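Local coordinates for uncharacterized protein TCIL3000_10_9440 (Trypanosoma congolense, PDB 5KMX) that is of unknown function but forms the bilobed ectodomain of a membrane-anchored surface antigen of the insect stage, a putative sensor, at residues R43-P48 with I53-T58; Y181-I186 with P208-Q213; L62-D67 with G71-V76. One frame throughout, in Å; residues are numbered along the deposited sequence.

Overall arrangement
Running from the N terminus, contact 1 closes the hairpin between strands 36-45 and 53-63. Strand 53-63 then runs on to contact 3, about 28 Å away between centres, which closes the short turn leading into strand 72-79. Contact 2 comes last and has a longer reach, bringing the loop 181-186 against helix 208-216 with strands 189-191 and 197-204 in between. The three follow one another in series, none nesting in or crossing another. Contacts 1 and 2 touch, since Pro208 packs on Ile53 and Phe212 on Leu45, so the helix joins the hairpin to the loop; contact 3 stands apart from contact 2.

Contact 1 (R43-P48 with I53-T58); sequences RTLNVP and IPTVYT
Arg43 lays one face of its guanidinium against Tyr57 OH, which sits 3.2 Å above that plane and off toward its rim. The two flat groups are nearly perpendicular, 88° apart, and although Arg43 NE comes within 3.3 Å of Tyr57 OH, the angle is too poor for a hydrogen bond. Bends at chi2 and chi3 fold the arginine chain back to this spot; the tyrosine ring itself makes a cation-pi contact with Arg201. The pair sits on an antiparallel beta hairpin, strand 36-45 against strand 53-63, with Arg43 and Thr55 facing each other as a hydrogen-bonded pair: Arg43 N to Thr55 O is 2.9 Å and Thr55 N to Arg43 O 2.8 Å. Thr44 and Pro54 form the non-hydrogen-bonded pair. At Leu45, N donates to Ile53 O at 2.6 Å, while the return bond from Ile53 N is weak. Leu45 CB and Ile53 CB pack at 3.9 Å on the face they share with Thr55. With chi1 at 168°, the threonine turns CG2 back to 3.2 Å from Arg43 O, and its OG1 is hydrogen-bonded to Asp207. Val47 CG1 touches Ile53 CD1 where the strand gives way to the turn.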
ATOM      1  N   ARG A  43       5.555  15.392   4.119  1.00 66.69           N
ATOM      2  CA  ARG A  43       6.492  15.128   3.033  1.00 70.23           C
ATOM      3  C   ARG A  43       5.935  15.661   1.721  1.00 65.49           C
ATOM      4  O   ARG A  43       4.797  16.133   1.670  1.00 62.88           O
ATOM      5  CB  ARG A  43       6.781  13.629   2.926  1.00 65.50           C
ATOM      6  CG  ARG A  43       7.177  12.997   4.250  1.00 75.07           C
ATOM      7  CD  ARG A  43       8.160  11.854   4.064  1.00 81.71           C
ATOM      8  NE  ARG A  43       7.585  10.735   3.323  1.00 93.30           N
ATOM      9  CZ  ARG A  43       8.214   9.584   3.101  1.00 93.40           C
ATOM     10  NH1 ARG A  43       9.442   9.393   3.564  1.00 89.13           N
ATOM     11  NH2 ARG A  43       7.614   8.621   2.416  1.00 93.63           N
ATOM     12  N   THR A  44       6.741  15.583   0.666  1.00 68.93           N
ATOM     13  CA  THR A  44       6.359  16.118  -0.635  1.00 69.01           C
ATOM     14  C   THR A  44       6.155  15.014  -1.668  1.00 67.99           C
ATOM     15  O   THR A  44       6.872  14.014  -1.675  1.00 66.82           O
ATOM     16  CB  THR A  44       7.413  17.102  -1.169  1.00 73.46           C
ATOM     17  OG1 THR A  44       8.697  16.463  -1.202  1.00 79.98           O
ATOM     18  CG2 THR A  44       7.483  18.339  -0.288  1.00 74.72           C
ATOM     19  N   LEU A  45       5.166  15.214  -2.535  1.00 70.91           N
ATOM     20  CA  LEU A  45       4.877  14.289  -3.623  1.00 70.15           C
ATOM     21  C   LEU A  45       5.390  14.880  -4.933  1.00 72.31           C
ATOM     22  O   LEU A  45       4.868  15.887  -5.413  1.00 73.58           O
ATOM     23  CB  LEU A  45       3.373  14.014  -3.705  1.00 71.81           C
ATOM     24  CG  LEU A  45       2.917  12.611  -4.108  1.00 68.42           C
ATOM     25  CD1 LEU A  45       3.320  11.582  -3.064  1.00 69.08           C
ATOM     26  CD2 LEU A  45       1.408  12.598  -4.318  1.00 65.39           C
ATOM     27  N   ASN A  46       6.417  14.255  -5.503  1.00 79.99           N
ATOM     28  CA  ASN A  46       7.047  14.761  -6.721  1.00 84.94           C
ATOM     29  C   ASN A  46       6.471  14.127  -7.983  1.00 79.59           C
ATOM     30  O   ASN A  46       6.792  12.988  -8.321  1.00 80.22           O
ATOM     31  CB  ASN A  46       8.558  14.530  -6.672  1.00 95.14           C
ATOM     32  CG  ASN A  46       9.305  15.701  -6.062  1.00107.95           C
ATOM     33  OD1 ASN A  46       9.580  16.691  -6.738  1.00110.08           O
ATOM     34  ND2 ASN A  46       9.635  15.593  -4.780  1.00104.04           N
ATOM     35  N   VAL A  47       5.613  14.881  -8.666  1.00 77.14           N
ATOM     36  CA  VAL A  47       5.002  14.448  -9.918  1.00 83.89           C
ATOM     37  C   VAL A  47       5.280  15.500 -10.996  1.00 91.31           C
ATOM     38  O   VAL A  47       5.166  16.700 -10.731  1.00 86.97           O
ATOM     39  CB  VAL A  47       3.477  14.227  -9.754  1.00 84.25           C
ATOM     40  CG1 VAL A  47       2.838  15.394  -9.017  1.00 88.68           C
ATOM     41  CG2 VAL A  47       2.803  13.999 -11.101  1.00 84.64           C
ATOM     42  N   PRO A  48       5.660  15.060 -12.214  1.00 92.42           N
ATOM     43  CA  PRO A  48       5.997  16.010 -13.284  1.00 85.97           C
ATOM     44  C   PRO A  48       4.906  17.039 -13.581  1.00 91.94           C
ATOM     45  O   PRO A  48       3.726  16.691 -13.635  1.00 94.75           O
ATOM     46  CB  PRO A  48       6.212  15.101 -14.499  1.00 85.56           C
ATOM     47  CG  PRO A  48       6.632  13.807 -13.929  1.00 82.89           C
ATOM     48  CD  PRO A  48       5.885  13.664 -12.638  1.00 85.13           C
ATOM     49  N   ILE A  53       4.136  18.829  -4.071  1.00 80.92           N
ATOM     50  CA  ILE A  53       2.805  18.592  -3.512  1.00 74.92           C
ATOM     51  C   ILE A  53       2.888  18.084  -2.074  1.00 68.88           C
ATOM     52  O   ILE A  53       3.605  17.124  -1.801  1.00 67.36           O
ATOM     53  CB  ILE A  53       2.025  17.566  -4.358  1.00 74.14           C
ATOM     54  CG1 ILE A  53       1.901  18.058  -5.800  1.00 68.41           C
ATOM     55  CG2 ILE A  53       0.645  17.300  -3.746  1.00 71.19           C
ATOM     56  CD1 ILE A  53       1.246  17.071  -6.731  1.00 74.05           C
ATOM     57  N   PRO A  54       2.136  18.710  -1.153  1.00 69.16           N
ATOM     58  CA  PRO A  54       2.201  18.296   0.252  1.00 65.76           C
ATOM     59  C   PRO A  54       1.391  17.035   0.555  1.00 64.75           C
ATOM     60  O   PRO A  54       0.189  17.009   0.297  1.00 62.12           O
ATOM     61  CB  PRO A  54       1.610  19.497   0.989  1.00 66.92           C
ATOM     62  CG  PRO A  54       0.623  20.060   0.027  1.00 65.24           C
ATOM     63  CD  PRO A  54       1.205  19.839  -1.346  1.00 75.13           C
ATOM     64  N   THR A  55       2.049  16.014   1.097  1.00 68.89           N
ATOM     65  CA  THR A  55       1.370  14.815   1.580  1.00 61.36           C
ATOM     66  C   THR A  55       1.683  14.637   3.061  1.00 60.55           C
ATOM     67  O   THR A  55       2.847  14.663   3.461  1.00 63.03           O
ATOM     68  CB  THR A  55       1.788  13.551   0.793  1.00 65.51           C
ATOM     69  OG1 THR A  55       1.309  12.382   1.471  1.00 59.28           O
ATOM     70  CG2 THR A  55       3.304  13.464   0.648  1.00 59.92           C
ATOM     71  N   VAL A  56       0.641  14.469   3.870  1.00 61.24           N
ATOM     72  CA  VAL A  56       0.801  14.414   5.321  1.00 58.53           C
ATOM     73  C   VAL A  56       0.101  13.202   5.929  1.00 57.78           C
ATOM     74  O   VAL A  56      -1.047  12.898   5.605  1.00 60.23           O
ATOM     75  CB  VAL A  56       0.259  15.695   5.986  1.00 64.01           C
ATOM     76  CG1 VAL A  56       0.526  15.673   7.487  1.00 65.65           C
ATOM     77  CG2 VAL A  56       0.897  16.924   5.356  1.00 67.61           C
ATOM     78  N   TYR A  57       0.813  12.527   6.826  1.00 58.52           N
ATOM     79  CA  TYR A  57       0.291  11.359   7.518  1.00 50.55           C
ATOM     80  C   TYR A  57       0.970  11.215   8.875  1.00 52.87           C
ATOM     81  O   TYR A  57       2.042  11.780   9.099  1.00 57.01           O
ATOM     82  CB  TYR A  57       0.510  10.098   6.681  1.00 54.66           C
ATOM     83  CG  TYR A  57       1.966   9.806   6.392  1.00 57.02           C
ATOM     84  CD1 TYR A  57       2.747   9.103   7.300  1.00 54.53           C
ATOM     85  CD2 TYR A  57       2.561  10.232   5.210  1.00 56.33           C
ATOM     86  CE1 TYR A  57       4.078   8.837   7.042  1.00 59.15           C
ATOM     87  CE2 TYR A  57       3.892   9.968   4.943  1.00 53.53           C
ATOM     88  CZ  TYR A  57       4.644   9.269   5.862  1.00 59.80           C
ATOM     89  OH  TYR A  57       5.968   9.002   5.603  1.00 64.11           O
ATOM     90  N   THR A  58       0.342  10.467   9.775  1.00 47.65           N
ATOM     91  CA  THR A  58       0.943  10.137  11.062  1.00 51.11           C
ATOM     92  C   THR A  58       1.372   8.673  11.022  1.00 49.27           C
ATOM     93  O   THR A  58       0.704   7.846  10.398  1.00 51.66           O
ATOM     94  CB  THR A  58      -0.031  10.391  12.232  1.00 53.07           C
ATOM     95  OG1 THR A  58       0.654  10.225  13.479  1.00 48.29           O
ATOM     96  CG2 THR A  58      -1.217   9.443  12.169  1.00 51.76           C
TER

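Contact 2 (Y181-I186 with P208-Q213); sequences YPFYDI and PFIAFQ
Gln213 reaches from helix 208-216 to grip the backbone of Tyr181: its OE1 accepts a hydrogen bond from Tyr181 N at 2.9 Å. The donor stands above the amide plane, 41° out of it, and so misses the lone pairs. A bend at chi2 folds the glutamine chain and brings its carbonyl end to the loop, while CG lies over one face of the Phe209 ring, a turn earlier on the same helix. The tyrosine contributes little with its ring; its CB rests 3.5 Å from Gln213 O, and a CG set anti to the backbone N (chi1 178°) turns the ring past the end of the segment 208-213, where it packs against Glu217.

Phe183 supplies the apolar half. Its CZ comes to 3.8 Å from Gln213 CB and its CE1 to 3.9 Å from Ile210 CG2, so the far end of the ring meets two residues one helical turn apart. The phenyl and the glutamine amide are steeply inclined, 81° between planes. Tyr181 CA sits 3.6 Å above the centre of one ring face, an overlap consistent with the cis peptide bond before Pro182, after which Phe183 has a positive phi. Tyr176 meets the same ring edge-to-face. What results is a Tyr-cis-Pro-Phe turn in which the Tyr181 ring packs on the proline and the Phe183 ring lies against Tyr181 CA, fastened through the N-H of Tyr181 to Gln213 of the helix that follows strand 197-204.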
ATOM      1  N   TYR A 181      -3.731   2.043  -4.267  1.00 51.13           N
ATOM      2  CA  TYR A 181      -4.639   1.406  -5.216  1.00 56.03           C
ATOM      3  C   TYR A 181      -4.364  -0.092  -5.195  1.00 50.82           C
ATOM      4  O   TYR A 181      -3.209  -0.494  -5.107  1.00 50.42           O
ATOM      5  CB  TYR A 181      -4.437   1.978  -6.624  1.00 57.44           C
ATOM      6  CG  TYR A 181      -5.303   1.347  -7.696  1.00 58.06           C
ATOM      7  CD1 TYR A 181      -4.954   0.134  -8.277  1.00 65.32           C
ATOM      8  CD2 TYR A 181      -6.462   1.973  -8.137  1.00 59.63           C
ATOM      9  CE1 TYR A 181      -5.740  -0.442  -9.257  1.00 68.94           C
ATOM     10  CE2 TYR A 181      -7.253   1.405  -9.118  1.00 70.44           C
ATOM     11  CZ  TYR A 181      -6.887   0.197  -9.675  1.00 71.03           C
ATOM     12  OH  TYR A 181      -7.672  -0.372 -10.652  1.00 66.50           O
ATOM     13  N   PRO A 182      -5.409  -0.932  -5.285  1.00 50.58           N
ATOM     14  CA  PRO A 182      -6.851  -0.681  -5.414  1.00 51.49           C
ATOM     15  C   PRO A 182      -7.574  -0.431  -4.084  1.00 58.00           C
ATOM     16  O   PRO A 182      -8.800  -0.517  -4.030  1.00 57.29           O
ATOM     17  CB  PRO A 182      -7.357  -1.966  -6.068  1.00 59.61           C
ATOM     18  CG  PRO A 182      -6.448  -3.013  -5.544  1.00 58.66           C
ATOM     19  CD  PRO A 182      -5.098  -2.366  -5.421  1.00 55.29           C
ATOM     20  N   PHE A 183      -6.812  -0.142  -3.031  1.00 54.75           N
ATOM     21  CA  PHE A 183      -7.367   0.303  -1.751  1.00 53.76           C
ATOM     22  C   PHE A 183      -8.137  -0.788  -1.006  1.00 54.52           C
ATOM     23  O   PHE A 183      -9.105  -0.496  -0.304  1.00 56.88           O
ATOM     24  CB  PHE A 183      -8.279   1.518  -1.962  1.00 51.37           C
ATOM     25  CG  PHE A 183      -7.673   2.586  -2.827  1.00 46.14           C
ATOM     26  CD1 PHE A 183      -6.560   3.288  -2.399  1.00 48.12           C
ATOM     27  CD2 PHE A 183      -8.213   2.887  -4.067  1.00 53.21           C
ATOM     28  CE1 PHE A 183      -5.997   4.268  -3.187  1.00 47.82           C
ATOM     29  CE2 PHE A 183      -7.653   3.871  -4.861  1.00 50.81           C
ATOM     30  CZ  PHE A 183      -6.542   4.561  -4.419  1.00 53.16           C
ATOM     31  N   TYR A 184      -7.714  -2.039  -1.157  1.00 56.43           N
ATOM     32  CA  TYR A 184      -8.262  -3.126  -0.349  1.00 50.94           C
ATOM     33  C   TYR A 184      -7.504  -3.244   0.976  1.00 51.89           C
ATOM     34  O   TYR A 184      -6.517  -2.543   1.197  1.00 57.99           O
ATOM     35  CB  TYR A 184      -8.199  -4.456  -1.108  1.00 60.62           C
ATOM     36  CG  TYR A 184      -8.922  -4.457  -2.444  1.00 63.72           C
ATOM     37  CD1 TYR A 184     -10.142  -3.806  -2.609  1.00 62.22           C
ATOM     38  CD2 TYR A 184      -8.381  -5.114  -3.543  1.00 60.90           C
ATOM     39  CE1 TYR A 184     -10.799  -3.813  -3.833  1.00 67.23           C
ATOM     40  CE2 TYR A 184      -9.029  -5.122  -4.765  1.00 61.54           C
ATOM     41  CZ  TYR A 184     -10.235  -4.472  -4.905  1.00 60.76           C
ATOM     42  OH  TYR A 184     -10.873  -4.487  -6.125  1.00 73.14           O
ATOM     43  N   ASP A 185      -7.977  -4.128   1.854  1.00 55.96           N
ATOM     44  CA  ASP A 185      -7.320  -4.378   3.138  1.00 57.84           C
ATOM     45  C   ASP A 185      -5.878  -4.848   2.929  1.00 61.60           C
ATOM     46  O   ASP A 185      -4.976  -4.459   3.675  1.00 53.54           O
ATOM     47  CB  ASP A 185      -8.101  -5.422   3.957  1.00 60.04           C
ATOM     48  CG  ASP A 185      -9.251  -4.818   4.751  1.00 72.78           C
ATOM     49  OD1 ASP A 185      -9.136  -3.659   5.200  1.00 72.76           O
ATOM     50  OD2 ASP A 185     -10.269  -5.515   4.943  1.00 78.01           O
ATOM     51  N   ILE A 186      -5.664  -5.666   1.900  1.00 52.51           N
ATOM     52  CA  ILE A 186      -4.359  -6.276   1.652  1.00 53.03           C
ATOM     53  C   ILE A 186      -3.511  -5.469   0.665  1.00 55.96           C
ATOM     54  O   ILE A 186      -2.385  -5.856   0.349  1.00 52.53           O
ATOM     55  CB  ILE A 186      -4.509  -7.714   1.111  1.00 50.07           C
ATOM     56  CG1 ILE A 186      -5.390  -7.731  -0.140  1.00 53.76           C
ATOM     57  CG2 ILE A 186      -5.113  -8.614   2.174  1.00 45.79           C
ATOM     58  CD1 ILE A 186      -5.250  -8.984  -0.968  1.00 54.46           C
ATOM     59  N   PRO A 208      -3.246  13.939  -1.228  1.00 53.07           N
ATOM     60  CA  PRO A 208      -2.901  13.801  -2.650  1.00 59.32           C
ATOM     61  C   PRO A 208      -2.267  12.456  -2.993  1.00 59.17           C
ATOM     62  O   PRO A 208      -2.378  12.022  -4.137  1.00 53.93           O
ATOM     63  CB  PRO A 208      -1.911  14.949  -2.893  1.00 57.69           C
ATOM     64  CG  PRO A 208      -1.462  15.390  -1.552  1.00 63.66           C
ATOM     65  CD  PRO A 208      -2.579  15.098  -0.611  1.00 55.11           C
ATOM     66  N   PHE A 209      -1.620  11.810  -2.024  1.00 55.99           N
ATOM     67  CA  PHE A 209      -1.029  10.495  -2.256  1.00 50.21           C
ATOM     68  C   PHE A 209      -2.101   9.489  -2.662  1.00 60.20           C
ATOM     69  O   PHE A 209      -1.900   8.694  -3.580  1.00 57.89           O
ATOM     70  CB  PHE A 209      -0.290  10.003  -1.009  1.00 51.51           C
ATOM     71  CG  PHE A 209       0.267   8.612  -1.139  1.00 51.77           C
ATOM     72  CD1 PHE A 209       1.428   8.377  -1.857  1.00 65.27           C
ATOM     73  CD2 PHE A 209      -0.369   7.541  -0.535  1.00 57.45           C
ATOM     74  CE1 PHE A 209       1.940   7.097  -1.973  1.00 62.55           C
ATOM     75  CE2 PHE A 209       0.138   6.261  -0.648  1.00 56.33           C
ATOM     76  CZ  PHE A 209       1.294   6.039  -1.367  1.00 60.63           C
ATOM     77  N   ILE A 210      -3.240   9.533  -1.978  1.00 60.36           N
ATOM     78  CA  ILE A 210      -4.358   8.656  -2.298  1.00 61.48           C
ATOM     79  C   ILE A 210      -4.996   9.075  -3.619  1.00 51.78           C
ATOM     80  O   ILE A 210      -5.358   8.227  -4.436  1.00 54.23           O
ATOM     81  CB  ILE A 210      -5.421   8.665  -1.180  1.00 49.67           C
ATOM     82  CG1 ILE A 210      -4.808   8.155   0.128  1.00 50.41           C
ATOM     83  CG2 ILE A 210      -6.627   7.815  -1.580  1.00 47.03           C
ATOM     84  CD1 ILE A 210      -5.763   8.153   1.305  1.00 50.33           C
ATOM     85  N   ALA A 211      -5.144  10.382  -3.815  1.00 53.41           N
ATOM     86  CA  ALA A 211      -5.706  10.912  -5.050  1.00 58.50           C
ATOM     87  C   ALA A 211      -4.809  10.544  -6.223  1.00 60.05           C
ATOM     88  O   ALA A 211      -5.291  10.190  -7.300  1.00 63.84           O
ATOM     89  CB  ALA A 211      -5.873  12.419  -4.960  1.00 56.35           C
ATOM     90  N   PHE A 212      -3.501  10.635  -6.005  1.00 60.16           N
ATOM     91  CA  PHE A 212      -2.528  10.201  -6.996  1.00 68.36           C
ATOM     92  C   PHE A 212      -2.778   8.731  -7.303  1.00 63.90           C
ATOM     93  O   PHE A 212      -3.046   8.368  -8.441  1.00 68.16           O
ATOM     94  CB  PHE A 212      -1.097  10.424  -6.485  1.00 64.25           C
ATOM     95  CG  PHE A 212      -0.024  10.248  -7.534  1.00 66.38           C
ATOM     96  CD1 PHE A 212      -0.338  10.088  -8.875  1.00 70.17           C
ATOM     97  CD2 PHE A 212       1.312  10.244  -7.164  1.00 69.14           C
ATOM     98  CE1 PHE A 212       0.659   9.931  -9.821  1.00 72.21           C
ATOM     99  CE2 PHE A 212       2.311  10.084  -8.107  1.00 74.72           C
ATOM    100  CZ  PHE A 212       1.984   9.929  -9.435  1.00 71.38           C
ATOM    101  N   GLN A 213      -2.724   7.902  -6.265  1.00 62.39           N
ATOM    102  CA  GLN A 213      -2.942   6.462  -6.389  1.00 63.18           C
ATOM    103  C   GLN A 213      -4.230   6.108  -7.134  1.00 65.92           C
ATOM    104  O   GLN A 213      -4.230   5.238  -8.003  1.00 66.89           O
ATOM    105  CB  GLN A 213      -2.971   5.824  -4.998  1.00 67.30           C
ATOM    106  CG  GLN A 213      -1.597   5.653  -4.366  1.00 59.36           C
ATOM    107  CD  GLN A 213      -0.861   4.423  -4.867  1.00 54.81           C
ATOM    108  OE1 GLN A 213      -1.466   3.492  -5.396  1.00 54.09           O
ATOM    109  NE2 GLN A 213       0.455   4.416  -4.697  1.00 56.16           N
TER

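Contact 3 (L62-D67 with G71-V76); sequences LPLNKD and GRLTVV
Asp67, Leu73 and Leu62 bury the most surface here, with the aspartate in the middle. Its carbonyl oxygen makes the one hydrogen bond between the two segments: Thr74 N donates to Asp67 O at 2.9 Å. The CA-H of Leu73 also points at this oxygen, at a longer 3.5 Å from Leu73 CA to Asp67 O.

The carboxylate of Asp67 turns inward over its own chain, chi1 54° setting CG between the backbone N and the carbonyl carbon. There Asp67 OD1 accepts Asn65 N at 2.9 Å on its syn side but tilted well out of the carboxylate plane, which ties the turn to itself. OD2 lies only 3.0 Å from Pro63 O, another acceptor; such closeness could favour a protonated carboxyl group.

Leu73 lies alongside this group and points the same way. Its CD1 touches Asp67 CG and OD2, both at 3.4 Å, so a methyl carbon takes up one flank of the carboxylate. The same CD1 just reaches Leu64 CD2. Farther along, Leu62 crosses Val75 obliquely, with Leu62 CD2 at 3.6 Å from Val75 CG2 and a little farther from CG1.

The segments thus border a tight turn in which strand 68-69 doubles back on strand 72-79. Beyond it, Arg72 forms a salt bridge to Asp70 and another to a sulfate ion, probably from the crystallisation liquor. Strand 72-79 is also paired with strand 85-100, through Leu73 with Thr89 and Val75 with Arg87, while Leu62 bonds through its backbone to Val198 of strand 197-204, and the Asn34 side chain bonds to Val76 N and Thr74 O and packs against Leu62, Asp67 and Val75.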
ATOM      1  N   LEU A  62       6.025  -0.453  14.242  1.00 52.94           N
ATOM      2  CA  LEU A  62       5.560  -1.499  15.148  1.00 54.38           C
ATOM      3  C   LEU A  62       6.453  -2.733  15.083  1.00 59.24           C
ATOM      4  O   LEU A  62       6.629  -3.310  14.009  1.00 61.89           O
ATOM      5  CB  LEU A  62       4.118  -1.891  14.815  1.00 62.45           C
ATOM      6  CG  LEU A  62       3.024  -1.151  15.588  1.00 64.50           C
ATOM      7  CD1 LEU A  62       3.165   0.354  15.430  1.00 57.17           C
ATOM      8  CD2 LEU A  62       1.648  -1.619  15.136  1.00 63.27           C
ATOM      9  N   PRO A  63       7.021  -3.143  16.229  1.00 61.44           N
ATOM     10  CA  PRO A  63       7.781  -4.396  16.236  1.00 62.26           C
ATOM     11  C   PRO A  63       6.860  -5.607  16.260  1.00 58.90           C
ATOM     12  O   PRO A  63       5.771  -5.527  16.827  1.00 65.71           O
ATOM     13  CB  PRO A  63       8.598  -4.302  17.525  1.00 67.01           C
ATOM     14  CG  PRO A  63       7.745  -3.487  18.433  1.00 62.98           C
ATOM     15  CD  PRO A  63       7.051  -2.481  17.547  1.00 64.95           C
ATOM     16  N   LEU A  64       7.284  -6.709  15.652  1.00 60.13           N
ATOM     17  CA  LEU A  64       6.513  -7.940  15.720  1.00 57.59           C
ATOM     18  C   LEU A  64       6.663  -8.538  17.113  1.00 61.64           C
ATOM     19  O   LEU A  64       7.746  -8.987  17.491  1.00 70.32           O
ATOM     20  CB  LEU A  64       6.967  -8.935  14.648  1.00 61.32           C
ATOM     21  CG  LEU A  64       6.825  -8.485  13.190  1.00 59.79           C
ATOM     22  CD1 LEU A  64       7.275  -9.596  12.254  1.00 61.99           C
ATOM     23  CD2 LEU A  64       5.398  -8.061  12.870  1.00 62.61           C
ATOM     24  N   ASN A  65       5.577  -8.516  17.877  1.00 58.70           N
ATOM     25  CA  ASN A  65       5.582  -9.041  19.234  1.00 59.01           C
ATOM     26  C   ASN A  65       4.253  -9.742  19.533  1.00 60.29           C
ATOM     27  O   ASN A  65       3.849 -10.638  18.788  1.00 67.98           O
ATOM     28  CB  ASN A  65       5.876  -7.912  20.232  1.00 54.26           C
ATOM     29  CG  ASN A  65       4.955  -6.717  20.063  1.00 58.88           C
ATOM     30  OD1 ASN A  65       3.792  -6.859  19.683  1.00 63.68           O
ATOM     31  ND2 ASN A  65       5.473  -5.528  20.352  1.00 60.64           N
ATOM     32  N   LYS A  66       3.572  -9.345  20.604  1.00 58.19           N
ATOM     33  CA  LYS A  66       2.307  -9.968  20.970  1.00 58.42           C
ATOM     34  C   LYS A  66       1.165  -9.464  20.089  1.00 60.96           C
ATOM     35  O   LYS A  66       0.039  -9.947  20.189  1.00 66.19           O
ATOM     36  CB  LYS A  66       1.996  -9.707  22.442  1.00 62.79           C
ATOM     37  CG  LYS A  66       3.018 -10.304  23.394  1.00 72.48           C
ATOM     38  CD  LYS A  66       2.810  -9.814  24.817  1.00 75.27           C
ATOM     39  CE  LYS A  66       3.963 -10.222  25.721  1.00 74.10           C
ATOM     40  NZ  LYS A  66       4.115 -11.699  25.822  1.00 79.29           N
ATOM     41  N   ASP A  67       1.462  -8.496  19.225  1.00 59.29           N
ATOM     42  CA  ASP A  67       0.472  -8.002  18.270  1.00 63.69           C
ATOM     43  C   ASP A  67       0.288  -8.980  17.110  1.00 59.94           C
ATOM     44  O   ASP A  67      -0.593  -8.795  16.269  1.00 55.55           O
ATOM     45  CB  ASP A  67       0.868  -6.618  17.734  1.00 55.36           C
ATOM     46  CG  ASP A  67       2.269  -6.588  17.153  1.00 54.95           C
ATOM     47  OD1 ASP A  67       2.898  -7.659  17.046  1.00 61.27           O
ATOM     48  OD2 ASP A  67       2.741  -5.487  16.797  1.00 54.03           O
ATOM     49  N   GLY A  71      -0.319 -15.526  12.430  1.00 60.11           N
ATOM     50  CA  GLY A  71       0.034 -14.955  11.141  1.00 58.77           C
ATOM     51  C   GLY A  71      -0.637 -13.635  10.809  1.00 53.81           C
ATOM     52  O   GLY A  71      -0.460 -13.119   9.704  1.00 57.89           O
ATOM     53  N   ARG A  72      -1.403 -13.090  11.751  1.00 53.03           N
ATOM     54  CA  ARG A  72      -2.075 -11.807  11.546  1.00 50.41           C
ATOM     55  C   ARG A  72      -1.611 -10.738  12.530  1.00 52.13           C
ATOM     56  O   ARG A  72      -1.442 -11.000  13.721  1.00 58.02           O
ATOM     57  CB  ARG A  72      -3.591 -11.972  11.656  1.00 56.70           C
ATOM     58  CG  ARG A  72      -4.242 -12.488  10.385  1.00 60.30           C
ATOM     59  CD  ARG A  72      -4.448 -13.987  10.423  1.00 53.67           C
ATOM     60  NE  ARG A  72      -5.761 -14.321  10.964  1.00 62.41           N
ATOM     61  CZ  ARG A  72      -6.037 -15.417  11.666  1.00 68.24           C
ATOM     62  NH1 ARG A  72      -7.268 -15.618  12.109  1.00 75.28           N
ATOM     63  NH2 ARG A  72      -5.091 -16.307  11.936  1.00 68.42           N
ATOM     64  N   LEU A  73      -1.420  -9.530  12.009  1.00 50.27           N
ATOM     65  CA  LEU A  73      -0.998  -8.386  12.805  1.00 49.83           C
ATOM     66  C   LEU A  73      -2.198  -7.529  13.191  1.00 47.38           C
ATOM     67  O   LEU A  73      -2.857  -6.954  12.327  1.00 48.35           O
ATOM     68  CB  LEU A  73       0.020  -7.546  12.028  1.00 48.33           C
ATOM     69  CG  LEU A  73       0.463  -6.220  12.655  1.00 46.90           C
ATOM     70  CD1 LEU A  73       1.402  -6.460  13.826  1.00 55.05           C
ATOM     71  CD2 LEU A  73       1.113  -5.335  11.606  1.00 45.31           C
ATOM     72  N   THR A  74      -2.477  -7.447  14.488  1.00 52.74           N
ATOM     73  CA  THR A  74      -3.538  -6.579  14.987  1.00 47.98           C
ATOM     74  C   THR A  74      -2.955  -5.237  15.418  1.00 45.74           C
ATOM     75  O   THR A  74      -2.024  -5.186  16.224  1.00 47.61           O
ATOM     76  CB  THR A  74      -4.286  -7.208  16.175  1.00 47.99           C
ATOM     77  OG1 THR A  74      -4.750  -8.515  15.818  1.00 55.57           O
ATOM     78  CG2 THR A  74      -5.475  -6.343  16.574  1.00 44.88           C
ATOM     79  N   VAL A  75      -3.513  -4.158  14.877  1.00 42.06           N
ATOM     80  CA  VAL A  75      -3.091  -2.807  15.228  1.00 49.82           C
ATOM     81  C   VAL A  75      -4.265  -2.018  15.794  1.00 46.27           C
ATOM     82  O   VAL A  75      -5.334  -1.961  15.188  1.00 49.11           O
ATOM     83  CB  VAL A  75      -2.517  -2.052  14.013  1.00 43.37           C
ATOM     84  CG1 VAL A  75      -2.145  -0.623  14.398  1.00 42.92           C
ATOM     85  CG2 VAL A  75      -1.308  -2.789  13.449  1.00 44.86           C
ATOM     86  N   VAL A  76      -4.053  -1.406  16.954  1.00 43.37           N
ATOM     87  CA  VAL A  76      -5.062  -0.561  17.580  1.00 42.82           C
ATOM     88  C   VAL A  76      -4.708   0.902  17.341  1.00 43.04           C
ATOM     89  O   VAL A  76      -3.646   1.363  17.755  1.00 51.75           O
ATOM     90  CB  VAL A  76      -5.174  -0.832  19.092  1.00 54.45           C
ATOM     91  CG1 VAL A  76      -6.358  -0.090  19.679  1.00 51.91           C
ATOM     92  CG2 VAL A  76      -5.304  -2.327  19.358  1.00 46.99           C
TER